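Local coordinates for protein beta-galactosidase/beta-glucuronidase (Faecalibacterium prausnitzii L2-6, PDB 6MVF) that binds flavin mononucleotide and probably hydrolyses beta-glucuronides as a family 2 glycoside hydrolase of the human gut microbiome, at residues Y73-Q82 / G158-P169; Q604-K614 / D632-D643. All coordinates share one frame; numbering follows the deposited sequence.

How the contacts relate
The two contacts sit in beta domains on opposite sides of the chain's centre, with centres 59 Å apart and nearest atoms about 37 Å from each other. Contact 1 lies in the sugar-binding domain and joins two different beta layers face to face, so its chemistry is that of a buried core: aliphatic carbons against rings, with two side-chain hydrogen bonds, one weak, towards its ends. Contact 2, in the DUF4982 domain, pairs neighbouring strands of one beta sheet. It is only partly buried, is held chiefly by backbone hydrogen bonds, and carries a salt bridge and side-chain amide hydrogen bonds near its turn. The two share no strand.

Contact 1 (Y73-Q82 / G158-P169); sequences YSRTFKKPVQ and GLYRGVNLISVP
Leu159 lays its CD1 methyl over one face of the Tyr73 ring, 3.9 Å from the ring centroid and 22° off the normal, a CH-pi contact displaced toward the rim. The two side chains run past each other in opposite directions. At the far end of the ring, Tyr73 OH receives a long, weak hydrogen bond from Leu159 N (3.4 Å), while Gly158 CA comes up to the ring edge near its plane.

Further along, Leu165 CD2 touches both Phe77 CD2, at 3.8 Å, and Pro80 CD, at 3.7 Å. The Leu165 side chain crosses that of Phe77 nearly at right angles. Pro80 CB then rests on Ser167 CB, and beyond it Gln82 NE2 donates to Ser167 OG at 2.9 Å, with the hydroxyl 17° out of the amide plane. A bend at chi2 (-88°) turns the Gln82 amide to this hydroxyl.

These groups are set by their neighbours: Tyr73 OH also bonds His52 ND1, and Gln82 NE2 also bonds Met24 O. Phe77 leans on Leu134 of the adjoining strand, and Pro80 on Val89.

Strand 70-78 belongs to a six-stranded antiparallel sheet and strand 163-168 to a four-stranded one, and no backbone hydrogen bond joins the two segments. They pack as the layers of a beta sandwich, as in the jelly-roll sugar-binding domain of family 2 glycosidases. Cohesion between the layers therefore rests mainly on apolar side chains, with one sound polar bond, Gln82 to Ser167, at one end and a weak one at the other.

Contact 2 (Q604-K614 / D632-D643); sequences QDTVTLYCNGK and DEGFNVLMAVAD
With CG anti to its carbonyl carbon (chi1 -68°), Asn612 swings its amide across to the strand 635-641, where OD1 accepts from Val637 N at 2.8 Å, the donor lying above the carbonyl plane. Its ND2 reaches Asp632 OD2 (3.0 Å) on the anti side of that oxygen, tilted out of the carboxylate plane. Lys614, bent at chi3 (-104°), brings NZ to the syn lone pair of that same OD2, 3.0 Å away, in a salt bridge. One carboxylate oxygen thus takes two donors. Asn636 holds the backbone of Asp632 at both ends: its OD1 accepts from Asp632 N and its ND2 donates to Asp632 O.

Strands 606-611 and 635-641 run antiparallel inside a five-stranded mixed sheet, and the type I' turn Cys611-Lys614 leads from the first into strand 614-620. Thr608 and Val641 form a hydrogen-bonded pair, as do Tyr610 and Met639.

On the Tyr610 face, Met639 CE meets Tyr610 CD1 at 3.7 Å, the two side chains lying side by side, and Val641 CG2 approaches the ring edge at CE1 (3.8 Å). The other face puts Leu609 CD1 against Ala640 CB (3.9 Å), with Phe627 covering Leu609. Met639 also packs on Pro241 of the second subunit, and Val637 on its Tyr239.

Contact 1 (Y73-Q82 / G158-P169)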
loop_
_atom_site.group_PDB
_atom_site.type_symbol
_atom_site.label_atom_id
_atom_site.label_comp_id
_atom_site.label_asym_id
_atom_site.label_seq_id
_atom_site.Cartn_x
_atom_site.Cartn_y
_atom_site.Cartn_z
ATOM N N TYR A 73 16.638 8.952 29.128
ATOM C CA TYR A 73 15.381 8.669 28.449
ATOM C C TYR A 73 14.531 7.818 29.379
ATOM O O TYR A 73 15.054 6.954 30.087
ATOM C CB TYR A 73 15.593 7.905 27.121
ATOM C CG TYR A 73 16.391 8.606 26.010
ATOM C CD1 TYR A 73 17.786 8.556 25.971
ATOM C CD2 TYR A 73 15.737 9.270 24.980
ATOM C CE1 TYR A 73 18.505 9.166 24.955
ATOM C CE2 TYR A 73 16.441 9.886 23.961
ATOM C CZ TYR A 73 17.831 9.837 23.950
ATOM O OH TYR A 73 18.515 10.462 22.915
ATOM N N SER A 74 13.220 8.044 29.365
ATOM C CA SER A 74 12.340 7.181 30.138
ATOM C C SER A 74 10.962 7.156 29.501
ATOM O O SER A 74 10.522 8.141 28.901
ATOM C CB SER A 74 12.235 7.620 31.605
ATOM O OG SER A 74 11.473 8.802 31.710
ATOM N N ARG A 75 10.293 6.012 29.640
ATOM C CA ARG A 75 8.935 5.819 29.147
ATOM C C ARG A 75 8.294 4.684 29.930
ATOM O O ARG A 75 8.950 3.995 30.713
ATOM C CB ARG A 75 8.910 5.512 27.648
ATOM C CG ARG A 75 9.336 4.104 27.291
ATOM C CD ARG A 75 8.847 3.759 25.897
ATOM N NE ARG A 75 7.571 3.057 25.955
ATOM C CZ ARG A 75 6.817 2.769 24.901
ATOM N NH1 ARG A 75 7.187 3.125 23.685
ATOM N NH2 ARG A 75 5.684 2.121 25.070
ATOM N N THR A 76 6.997 4.485 29.692
ATOM C CA THR A 76 6.216 3.430 30.325
ATOM C C THR A 76 5.900 2.329 29.316
ATOM O O THR A 76 5.822 2.580 28.112
ATOM C CB THR A 76 4.948 4.032 30.928
ATOM O OG1 THR A 76 5.338 4.845 32.035
ATOM C CG2 THR A 76 3.965 2.959 31.412
ATOM N N PHE A 77 5.780 1.089 29.798
ATOM C CA PHE A 77 5.418 -0.022 28.923
ATOM C C PHE A 77 4.605 -1.049 29.700
ATOM O O PHE A 77 4.712 -1.152 30.927
ATOM C CB PHE A 77 6.652 -0.675 28.261
ATOM C CG PHE A 77 7.567 -1.426 29.208
ATOM C CD1 PHE A 77 8.582 -0.777 29.893
ATOM C CD2 PHE A 77 7.448 -2.798 29.367
ATOM C CE1 PHE A 77 9.442 -1.484 30.737
ATOM C CE2 PHE A 77 8.314 -3.501 30.220
ATOM C CZ PHE A 77 9.306 -2.843 30.892
ATOM N N LYS A 78 3.765 -1.784 28.975
ATOM C CA LYS A 78 2.995 -2.865 29.569
ATOM C C LYS A 78 3.793 -4.150 29.462
ATOM O O LYS A 78 4.485 -4.379 28.468
ATOM C CB LYS A 78 1.636 -3.033 28.885
ATOM C CG LYS A 78 0.765 -1.799 28.965
ATOM C CD LYS A 78 -0.631 -2.124 29.497
ATOM C CE LYS A 78 -1.167 -1.022 30.421
ATOM N NZ LYS A 78 -1.039 0.338 29.808
ATOM N N LYS A 79 3.719 -4.963 30.499
ATOM C CA LYS A 79 4.442 -6.222 30.513
ATOM C C LYS A 79 3.817 -7.146 29.475
ATOM O O LYS A 79 2.605 -7.381 29.527
ATOM C CB LYS A 79 4.390 -6.831 31.917
ATOM C CG LYS A 79 5.067 -8.187 32.086
ATOM C CD LYS A 79 4.378 -8.960 33.207
ATOM C CE LYS A 79 4.845 -10.409 33.310
ATOM N NZ LYS A 79 6.235 -10.536 33.847
ATOM N N PRO A 80 4.572 -7.642 28.497
ATOM C CA PRO A 80 3.997 -8.611 27.556
ATOM C C PRO A 80 3.682 -9.931 28.238
ATOM O O PRO A 80 4.334 -10.333 29.207
ATOM C CB PRO A 80 5.084 -8.778 26.489
ATOM C CG PRO A 80 6.338 -8.239 27.101
ATOM C CD PRO A 80 5.924 -7.207 28.103
ATOM N N VAL A 81 2.672 -10.611 27.699
ATOM C CA VAL A 81 2.087 -11.810 28.286
ATOM C C VAL A 81 2.211 -12.963 27.299
ATOM O O VAL A 81 1.866 -12.816 26.122
ATOM C CB VAL A 81 0.611 -11.573 28.653
ATOM C CG1 VAL A 81 -0.128 -12.895 28.769
ATOM C CG2 VAL A 81 0.516 -10.771 29.946
ATOM N N GLN A 82 2.680 -14.118 27.785
ATOM C CA GLN A 82 2.725 -15.300 26.941
ATOM C C GLN A 82 1.591 -16.253 27.297
ATOM O O GLN A 82 1.222 -16.360 28.473
ATOM C CB GLN A 82 4.072 -16.025 27.071
ATOM C CG GLN A 82 5.221 -15.296 26.363
ATOM C CD GLN A 82 5.370 -15.685 24.884
ATOM O OE1 GLN A 82 4.874 -16.731 24.449
ATOM N NE2 GLN A 82 6.075 -14.849 24.116
ATOM N N GLY A 158 22.905 9.499 22.269
ATOM C CA GLY A 158 21.522 9.110 22.431
ATOM C C GLY A 158 21.132 7.769 21.849
ATOM O O GLY A 158 21.980 6.932 21.521
ATOM N N LEU A 159 19.819 7.564 21.737
ATOM C CA LEU A 159 19.235 6.308 21.273
ATOM C C LEU A 159 18.854 6.470 19.801
ATOM O O LEU A 159 17.687 6.624 19.442
ATOM C CB LEU A 159 18.028 5.951 22.132
ATOM C CG LEU A 159 18.261 5.585 23.584
ATOM C CD1 LEU A 159 16.920 5.385 24.262
ATOM C CD2 LEU A 159 19.111 4.318 23.649
ATOM N N TYR A 160 19.858 6.444 18.932
ATOM C CA TYR A 160 19.657 6.931 17.572
ATOM C C TYR A 160 19.176 5.837 16.608
ATOM O O TYR A 160 19.074 6.092 15.402
ATOM C CB TYR A 160 20.939 7.605 17.067
ATOM C CG TYR A 160 22.096 6.664 16.947
ATOM C CD1 TYR A 160 22.937 6.415 18.022
ATOM C CD2 TYR A 160 22.340 5.997 15.746
ATOM C CE1 TYR A 160 24.008 5.525 17.894
ATOM C CE2 TYR A 160 23.390 5.118 15.604
ATOM C CZ TYR A 160 24.229 4.880 16.669
ATOM O OH TYR A 160 25.276 3.986 16.498
ATOM N N ARG A 161 18.861 4.637 17.123
ATOM C CA ARG A 161 18.333 3.537 16.324
ATOM C C ARG A 161 17.030 2.952 16.852
ATOM O O ARG A 161 16.433 2.113 16.164
ATOM C CB ARG A 161 19.355 2.392 16.216
ATOM C CG ARG A 161 20.586 2.723 15.386
ATOM C CD ARG A 161 21.474 1.500 15.147
ATOM N NE ARG A 161 22.669 1.929 14.444
ATOM C CZ ARG A 161 23.866 1.358 14.536
ATOM N NH1 ARG A 161 24.055 0.293 15.306
ATOM N NH2 ARG A 161 24.884 1.878 13.854
ATOM N N GLY A 162 16.582 3.352 18.046
ATOM C CA GLY A 162 15.362 2.841 18.636
ATOM C C GLY A 162 15.631 1.686 19.578
ATOM O O GLY A 162 16.765 1.238 19.760
ATOM N N VAL A 163 14.534 1.187 20.159
ATOM C CA VAL A 163 14.544 0.229 21.267
ATOM C C VAL A 163 13.379 -0.742 21.078
ATOM O O VAL A 163 12.301 -0.348 20.627
ATOM C CB VAL A 163 14.446 0.957 22.642
ATOM C CG1 VAL A 163 14.283 -0.032 23.784
ATOM C CG2 VAL A 163 15.664 1.851 22.894
ATOM N N ASN A 164 13.590 -2.011 21.440
ATOM C CA ASN A 164 12.602 -3.064 21.237
ATOM C C ASN A 164 12.358 -3.839 22.519
ATOM O O ASN A 164 13.261 -4.032 23.336
ATOM C CB ASN A 164 13.033 -4.082 20.177
ATOM C CG ASN A 164 12.939 -3.545 18.773
ATOM O OD1 ASN A 164 11.945 -2.926 18.399
ATOM N ND2 ASN A 164 13.977 -3.792 17.977
ATOM N N LEU A 165 11.129 -4.322 22.654
ATOM C CA LEU A 165 10.736 -5.264 23.691
ATOM C C LEU A 165 10.528 -6.624 23.036
ATOM O O LEU A 165 9.874 -6.713 21.991
ATOM C CB LEU A 165 9.458 -4.793 24.377
ATOM C CG LEU A 165 9.133 -5.205 25.798
ATOM C CD1 LEU A 165 10.156 -4.617 26.744
ATOM C CD2 LEU A 165 7.732 -4.715 26.142
ATOM N N ILE A 166 11.104 -7.673 23.621
ATOM C CA ILE A 166 11.005 -9.026 23.074
ATOM C C ILE A 166 10.357 -9.943 24.113
ATOM O O ILE A 166 10.833 -10.048 25.251
ATOM C CB ILE A 166 12.374 -9.573 22.634
ATOM C CG1 ILE A 166 13.018 -8.635 21.606
ATOM C CG2 ILE A 166 12.213 -10.982 22.064
ATOM C CD1 ILE A 166 14.415 -9.039 21.171
ATOM N N SER A 167 9.280 -10.611 23.714
ATOM C CA SER A 167 8.569 -11.584 24.530
ATOM C C SER A 167 8.778 -12.965 23.914
ATOM O O SER A 167 8.508 -13.156 22.722
ATOM C CB SER A 167 7.081 -11.227 24.586
ATOM O OG SER A 167 6.336 -12.220 25.242
ATOM N N VAL A 168 9.269 -13.914 24.709
ATOM C CA VAL A 168 9.560 -15.269 24.232
ATOM C C VAL A 168 9.153 -16.280 25.290
ATOM O O VAL A 168 8.978 -15.936 26.467
ATOM C CB VAL A 168 11.054 -15.457 23.881
ATOM C CG1 VAL A 168 11.445 -14.668 22.608
ATOM C CG2 VAL A 168 11.934 -15.098 25.068
ATOM N N PRO A 169 8.986 -17.556 24.898
ATOM C CA PRO A 169 8.768 -18.605 25.901
ATOM C C PRO A 169 10.049 -18.897 26.656
ATOM O O PRO A 169 11.104 -18.332 26.336
ATOM C CB PRO A 169 8.335 -19.825 25.075
ATOM C CG PRO A 169 8.122 -19.322 23.688
ATOM C CD PRO A 169 8.973 -18.110 23.536
#

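Contact 2 (Q604-K614 / D632-D643)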
loop_
_atom_site.group_PDB
_atom_site.type_symbol
_atom_site.label_atom_id
_atom_site.label_comp_id
_atom_site.label_asym_id
_atom_site.label_seq_id
_atom_site.Cartn_x
_atom_site.Cartn_y
_atom_site.Cartn_z
ATOM N N GLN A 604 29.716 7.134 -22.767
ATOM C CA GLN A 604 29.878 7.012 -24.202
ATOM C C GLN A 604 31.244 7.552 -24.591
ATOM O O GLN A 604 31.894 8.268 -23.824
ATOM C CB GLN A 604 28.787 7.789 -24.931
ATOM C CG GLN A 604 27.427 7.615 -24.319
ATOM C CD GLN A 604 26.874 6.211 -24.484
ATOM O OE1 GLN A 604 26.069 5.954 -25.374
ATOM N NE2 GLN A 604 27.278 5.306 -23.605
ATOM N N ASP A 605 31.686 7.211 -25.795
ATOM C CA ASP A 605 33.013 7.635 -26.213
ATOM C C ASP A 605 33.002 8.807 -27.186
ATOM O O ASP A 605 34.069 9.344 -27.496
ATOM C CB ASP A 605 33.767 6.458 -26.828
ATOM C CG ASP A 605 33.964 5.325 -25.850
ATOM O OD1 ASP A 605 34.259 5.614 -24.658
ATOM O OD2 ASP A 605 33.811 4.150 -26.281
ATOM N N THR A 606 31.840 9.236 -27.659
ATOM C CA THR A 606 31.778 10.351 -28.586
ATOM C C THR A 606 30.712 11.318 -28.113
ATOM O O THR A 606 29.577 10.913 -27.849
ATOM C CB THR A 606 31.497 9.893 -30.010
ATOM O OG1 THR A 606 32.561 9.022 -30.435
ATOM C CG2 THR A 606 31.438 11.102 -30.942
ATOM N N VAL A 607 31.104 12.586 -27.984
ATOM C CA VAL A 607 30.255 13.656 -27.495
ATOM C C VAL A 607 30.320 14.772 -28.520
ATOM O O VAL A 607 31.410 15.138 -28.981
ATOM C CB VAL A 607 30.701 14.154 -26.100
ATOM C CG1 VAL A 607 30.052 15.518 -25.746
ATOM C CG2 VAL A 607 30.397 13.106 -25.025
ATOM N N THR A 608 29.156 15.290 -28.899
ATOM C CA THR A 608 29.059 16.504 -29.697
ATOM C C THR A 608 28.437 17.583 -28.835
ATOM O O THR A 608 27.382 17.361 -28.243
ATOM C CB THR A 608 28.229 16.292 -30.967
ATOM O OG1 THR A 608 28.988 15.527 -31.908
ATOM C CG2 THR A 608 27.882 17.617 -31.604
ATOM N N LEU A 609 29.097 18.741 -28.758
ATOM C CA LEU A 609 28.625 19.866 -27.966
ATOM C C LEU A 609 27.966 20.917 -28.853
ATOM O O LEU A 609 28.445 21.212 -29.950
ATOM C CB LEU A 609 29.773 20.504 -27.182
ATOM C CG LEU A 609 29.276 21.498 -26.125
ATOM C CD1 LEU A 609 28.300 20.819 -25.112
ATOM C CD2 LEU A 609 30.454 22.158 -25.427
ATOM N N TYR A 610 26.874 21.492 -28.366
ATOM C CA TYR A 610 26.188 22.566 -29.064
ATOM C C TYR A 610 26.045 23.782 -28.162
ATOM O O TYR A 610 25.839 23.656 -26.949
ATOM C CB TYR A 610 24.798 22.140 -29.534
ATOM C CG TYR A 610 24.795 21.076 -30.586
ATOM C CD1 TYR A 610 24.645 19.730 -30.244
ATOM C CD2 TYR A 610 24.920 21.411 -31.927
ATOM C CE1 TYR A 610 24.636 18.745 -31.209
ATOM C CE2 TYR A 610 24.915 20.431 -32.906
ATOM C CZ TYR A 610 24.773 19.101 -32.537
ATOM O OH TYR A 610 24.757 18.145 -33.513
ATOM N N CYS A 611 26.129 24.959 -28.779
ATOM C CA CYS A 611 25.981 26.233 -28.088
ATOM C C CYS A 611 24.965 27.070 -28.859
ATOM O O CYS A 611 25.243 27.506 -29.980
ATOM C CB CYS A 611 27.319 26.956 -27.983
ATOM S SG CYS A 611 27.295 28.312 -26.808
ATOM N N ASN A 612 23.787 27.273 -28.264
ATOM C CA ASN A 612 22.647 27.916 -28.922
ATOM C C ASN A 612 22.390 27.315 -30.302
ATOM O O ASN A 612 22.183 28.025 -31.290
ATOM C CB ASN A 612 22.840 29.430 -29.004
ATOM C CG ASN A 612 22.798 30.088 -27.640
ATOM O OD1 ASN A 612 22.120 29.596 -26.720
ATOM N ND2 ASN A 612 23.528 31.199 -27.491
ATOM N N GLY A 613 22.421 25.978 -30.360
ATOM C CA GLY A 613 22.130 25.240 -31.568
ATOM C C GLY A 613 23.273 25.098 -32.553
ATOM O O GLY A 613 23.166 24.293 -33.487
ATOM N N LYS A 614 24.355 25.846 -32.393
ATOM C CA LYS A 614 25.502 25.728 -33.283
ATOM C C LYS A 614 26.490 24.711 -32.714
ATOM O O LYS A 614 26.809 24.741 -31.519
ATOM C CB LYS A 614 26.170 27.093 -33.468
ATOM C CG LYS A 614 25.184 28.206 -33.830
ATOM C CD LYS A 614 25.822 29.590 -33.732
ATOM C CE LYS A 614 25.376 30.347 -32.461
ATOM N NZ LYS A 614 26.041 31.686 -32.329
ATOM N N ASP A 632 28.126 33.083 -26.738
ATOM C CA ASP A 632 27.441 34.272 -27.222
ATOM C C ASP A 632 27.172 35.233 -26.069
ATOM O O ASP A 632 27.112 34.846 -24.898
ATOM C CB ASP A 632 26.115 33.913 -27.874
ATOM C CG ASP A 632 26.289 33.108 -29.124
ATOM O OD1 ASP A 632 27.417 33.116 -29.675
ATOM O OD2 ASP A 632 25.293 32.478 -29.556
ATOM N N GLU A 633 27.013 36.507 -26.413
ATOM C CA GLU A 633 26.630 37.488 -25.412
ATOM C C GLU A 633 25.259 37.119 -24.871
ATOM O O GLU A 633 24.377 36.696 -25.621
ATOM C CB GLU A 633 26.624 38.893 -26.019
ATOM C CG GLU A 633 27.427 39.920 -25.218
ATOM C CD GLU A 633 28.930 39.615 -25.163
ATOM O OE1 GLU A 633 29.440 38.955 -26.098
ATOM O OE2 GLU A 633 29.602 40.031 -24.186
ATOM N N GLY A 634 25.096 37.228 -23.559
ATOM C CA GLY A 634 23.842 36.850 -22.941
ATOM C C GLY A 634 23.824 35.405 -22.493
ATOM O O GLY A 634 24.848 34.870 -22.050
ATOM N N PHE A 635 22.665 34.758 -22.619
ATOM C CA PHE A 635 22.474 33.393 -22.151
ATOM C C PHE A 635 22.770 32.395 -23.260
ATOM O O PHE A 635 22.566 32.675 -24.442
ATOM C CB PHE A 635 21.052 33.201 -21.619
ATOM C CG PHE A 635 20.825 33.865 -20.306
ATOM C CD1 PHE A 635 21.377 33.338 -19.149
ATOM C CD2 PHE A 635 20.083 35.038 -20.223
ATOM C CE1 PHE A 635 21.189 33.957 -17.926
ATOM C CE2 PHE A 635 19.891 35.672 -19.014
ATOM C CZ PHE A 635 20.446 35.129 -17.859
ATOM N N ASN A 636 23.273 31.223 -22.862
ATOM C CA ASN A 636 23.734 30.203 -23.797
ATOM C C ASN A 636 23.160 28.863 -23.395
ATOM O O ASN A 636 23.320 28.441 -22.249
ATOM C CB ASN A 636 25.261 30.101 -23.823
ATOM C CG ASN A 636 25.929 31.373 -24.323
ATOM O OD1 ASN A 636 26.287 31.484 -25.497
ATOM N ND2 ASN A 636 26.100 32.334 -23.433
ATOM N N VAL A 637 22.521 28.188 -24.337
ATOM C CA VAL A 637 22.104 26.807 -24.145
ATOM C C VAL A 637 23.273 25.905 -24.532
ATOM O O VAL A 637 23.713 25.913 -25.684
ATOM C CB VAL A 637 20.856 26.483 -24.980
ATOM C CG1 VAL A 637 20.589 24.973 -24.984
ATOM C CG2 VAL A 637 19.666 27.242 -24.451
ATOM N N LEU A 638 23.781 25.129 -23.576
ATOM C CA LEU A 638 24.806 24.130 -23.854
ATOM C C LEU A 638 24.136 22.763 -23.874
ATOM O O LEU A 638 23.521 22.346 -22.884
ATOM C CB LEU A 638 25.942 24.177 -22.831
ATOM C CG LEU A 638 27.015 25.282 -22.932
ATOM C CD1 LEU A 638 27.756 25.202 -24.237
ATOM C CD2 LEU A 638 26.401 26.649 -22.777
ATOM N N MET A 639 24.220 22.088 -25.015
ATOM C CA MET A 639 23.649 20.763 -25.170
ATOM C C MET A 639 24.734 19.790 -25.605
ATOM O O MET A 639 25.382 19.998 -26.637
ATOM C CB MET A 639 22.499 20.763 -26.181
ATOM C CG MET A 639 21.880 19.381 -26.301
ATOM S SD MET A 639 20.454 19.347 -27.366
ATOM C CE MET A 639 21.170 19.698 -28.969
ATOM N N ALA A 640 24.929 18.735 -24.820
ATOM C CA ALA A 640 25.877 17.679 -25.144
ATOM C C ALA A 640 25.096 16.447 -25.582
ATOM O O ALA A 640 24.201 15.986 -24.865
ATOM C CB ALA A 640 26.796 17.366 -23.967
ATOM N N VAL A 641 25.419 15.946 -26.775
ATOM C CA VAL A 641 24.768 14.797 -27.387
ATOM C C VAL A 641 25.775 13.657 -27.391
ATOM O O VAL A 641 26.770 13.691 -28.125
ATOM C CB VAL A 641 24.282 15.105 -28.808
ATOM C CG1 VAL A 641 23.697 13.858 -29.436
ATOM C CG2 VAL A 641 23.255 16.220 -28.784
ATOM N N ALA A 642 25.539 12.657 -26.552
ATOM C CA ALA A 642 26.334 11.443 -26.625
ATOM C C ALA A 642 25.644 10.535 -27.627
ATOM O O ALA A 642 25.323 10.983 -28.730
ATOM C CB ALA A 642 26.488 10.800 -25.249
ATOM N N ASP A 643 25.371 9.283 -27.283
ATOM C CA ASP A 643 24.755 8.436 -28.298
ATOM C C ASP A 643 23.240 8.493 -28.165
ATOM O O ASP A 643 22.572 9.186 -28.939
ATOM C CB ASP A 643 25.280 7.007 -28.200
ATOM C CG ASP A 643 24.698 6.095 -29.267
ATOM O OD1 ASP A 643 24.735 4.854 -29.090
ATOM O OD2 ASP A 643 24.187 6.628 -30.279
HETATM O O HOH W 1 22.639 24.410 -28.009
#